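Local coordinates for protein putative aminooxidase (Propionibacterium acnes, PDB 2BA9) that isomerises polyunsaturated fatty acids, producing conjugated linoleic acid, and binds flavin-adenine dinucleotide, at residues G127-G132 against Y184-T189. Sequence-based numbering, arbitrary orientation.
Sequences GYDANG and YLDFVT
Tyr128 reaches the start of helix 187-195 with its hydroxyl: Phe187 N donates to Tyr128 OH over 3.1 Å in a nearly straight bond (N-H...O 173°), and the amide lies at the edge of the phenol ring, near its plane. Around this bond the packing is close. Tyr128 CE1 lies 3.8 Å from Asp186 CB, which the ring meets obliquely, and the ring and the Asp186 carboxylate are turned 70° apart. Within its own loop, Tyr128 has the CB of Asp129 over the centre of one face, 3.6 Å above the plane; the same methylene also meets Asp186 CB at 3.9 Å, so it touches both ring and aspartate.

Asp186 is the N-cap of the helix. With CG between its backbone N and carbonyl carbon (chi1 59°), OD1 turns back to accept from Thr189 N, 3.1 Å away, the amide approaching from above the carboxylate plane. On the partner side, a type I turn from Gly127 to Ala130 presents Tyr128 and Asp129 to this helix start.

Beyond the methylenes the contact loosens into a watery side. Asp129 OD2 and Asp186 OD2 stand 4.3 Å apart without direct bonding, but one water donates to both, which probably eases their like charges. A second water donates to Asp129 O and, at 2.5 Å, to Asp186 OD2. A sodium ion lies about 4 Å from the Asp186 side chain, and Lys183 and Glu410 belong to a sodium site, probably the same one; Lys183 NZ also hydrogen-bonds to Tyr128 O and Ala130 O.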
loop_
_atom_site.group_PDB
_atom_site.type_symbol
_atom_site.label_atom_id
_atom_site.label_comp_id
_atom_site.label_asym_id
_atom_site.label_seq_id
_atom_site.Cartn_x
_atom_site.Cartn_y
_atom_site.Cartn_z
ATOM N N GLY A 127 12.035 17.873 2.438
ATOM C CA GLY A 127 12.628 16.541 2.553
ATOM C C GLY A 127 11.665 15.471 3.026
ATOM O O GLY A 127 11.883 14.284 2.792
ATOM N N TYR A 128 10.602 15.893 3.700
ATOM C CA TYR A 128 9.503 15.008 4.116
ATOM C C TYR A 128 9.077 13.970 3.058
ATOM O O TYR A 128 8.658 12.849 3.405
ATOM C CB TYR A 128 8.271 15.858 4.507
ATOM C CG TYR A 128 7.450 16.338 3.315
ATOM C CD1 TYR A 128 6.339 15.630 2.899
ATOM C CD2 TYR A 128 7.792 17.488 2.603
ATOM C CE1 TYR A 128 5.581 16.048 1.824
ATOM C CE2 TYR A 128 7.031 17.916 1.504
ATOM C CZ TYR A 128 5.926 17.185 1.130
ATOM O OH TYR A 128 5.149 17.567 0.047
ATOM N N ASP A 129 9.174 14.352 1.781
ATOM C CA ASP A 129 8.616 13.559 0.688
ATOM C C ASP A 129 9.557 12.530 0.088
ATOM O O ASP A 129 9.161 11.798 -0.809
ATOM C CB ASP A 129 8.043 14.457 -0.411
ATOM C CG ASP A 129 9.049 15.449 -0.967
ATOM O OD1 ASP A 129 10.119 15.653 -0.361
ATOM O OD2 ASP A 129 8.741 16.044 -2.015
ATOM N N ALA A 130 10.785 12.450 0.595
ATOM C CA ALA A 130 11.731 11.426 0.154
ATOM C C ALA A 130 11.165 9.993 0.384
ATOM O O ALA A 130 10.462 9.710 1.378
ATOM C CB ALA A 130 13.084 11.606 0.856
ATOM N N ASN A 131 11.450 9.111 -0.565
ATOM C CA ASN A 131 11.061 7.720 -0.457
ATOM C C ASN A 131 11.851 7.071 0.684
ATOM O O ASN A 131 13.023 7.381 0.897
ATOM C CB ASN A 131 11.301 7.013 -1.798
ATOM C CG ASN A 131 11.028 5.531 -1.743
ATOM O OD1 ASN A 131 11.950 4.746 -1.574
ATOM N ND2 ASN A 131 9.757 5.138 -1.879
ATOM N N GLY A 132 11.193 6.201 1.438
ATOM C CA GLY A 132 11.828 5.543 2.582
ATOM C C GLY A 132 11.992 6.495 3.754
ATOM O O GLY A 132 11.565 7.652 3.678
ATOM N N TYR A 184 3.276 9.359 0.942
ATOM C CA TYR A 184 2.254 8.994 -0.047
ATOM C C TYR A 184 1.563 10.245 -0.587
ATOM O O TYR A 184 1.772 10.645 -1.751
ATOM C CB TYR A 184 1.252 8.013 0.588
ATOM C CG TYR A 184 -0.113 7.881 -0.070
ATOM C CD1 TYR A 184 -0.277 8.022 -1.449
ATOM C CD2 TYR A 184 -1.238 7.584 0.696
ATOM C CE1 TYR A 184 -1.513 7.914 -2.026
ATOM C CE2 TYR A 184 -2.482 7.452 0.121
ATOM C CZ TYR A 184 -2.619 7.612 -1.242
ATOM O OH TYR A 184 -3.850 7.491 -1.844
ATOM N N LEU A 185 0.761 10.884 0.251
ATOM C CA LEU A 185 0.083 12.117 -0.146
ATOM C C LEU A 185 0.981 13.311 0.110
ATOM O O LEU A 185 0.725 14.135 0.988
ATOM C CB LEU A 185 -1.260 12.266 0.563
ATOM C CG LEU A 185 -2.362 11.293 0.124
ATOM C CD1 LEU A 185 -3.492 11.302 1.136
ATOM C CD2 LEU A 185 -2.900 11.628 -1.257
ATOM N N ASP A 186 2.055 13.403 -0.663
ATOM C CA ASP A 186 2.846 14.617 -0.672
ATOM C C ASP A 186 2.015 15.666 -1.393
ATOM O O ASP A 186 0.959 15.346 -1.969
ATOM C CB ASP A 186 4.244 14.425 -1.283
ATOM C CG ASP A 186 4.229 13.939 -2.723
ATOM O OD1 ASP A 186 3.163 13.682 -3.311
ATOM O OD2 ASP A 186 5.344 13.782 -3.269
ATOM N N PHE A 187 2.421 16.920 -1.320
ATOM C CA PHE A 187 1.516 17.970 -1.776
ATOM C C PHE A 187 1.100 17.767 -3.245
ATOM O O PHE A 187 -0.051 17.972 -3.598
ATOM C CB PHE A 187 2.105 19.358 -1.558
ATOM C CG PHE A 187 1.096 20.455 -1.697
ATOM C CD1 PHE A 187 0.293 20.815 -0.621
ATOM C CD2 PHE A 187 0.925 21.101 -2.910
ATOM C CE1 PHE A 187 -0.656 21.817 -0.752
ATOM C CE2 PHE A 187 -0.005 22.106 -3.046
ATOM C CZ PHE A 187 -0.809 22.457 -1.970
ATOM N N VAL A 188 2.026 17.332 -4.090
ATOM C CA VAL A 188 1.719 17.130 -5.507
ATOM C C VAL A 188 0.739 15.984 -5.736
ATOM O O VAL A 188 -0.122 16.054 -6.608
ATOM C CB VAL A 188 2.997 16.879 -6.318
ATOM C CG1 VAL A 188 2.653 16.544 -7.772
ATOM C CG2 VAL A 188 3.882 18.101 -6.257
ATOM N N THR A 189 0.880 14.926 -4.947
ATOM C CA THR A 189 0.019 13.757 -5.069
ATOM C C THR A 189 -1.380 14.101 -4.580
ATOM O O THR A 189 -2.359 13.805 -5.262
ATOM C CB THR A 189 0.606 12.558 -4.300
ATOM O OG1 THR A 189 1.914 12.284 -4.814
ATOM C CG2 THR A 189 -0.258 11.319 -4.444
HETATM O O HOH W 1 6.533 11.866 -2.088
HETATM O O HOH W 2 6.596 16.021 -3.435
#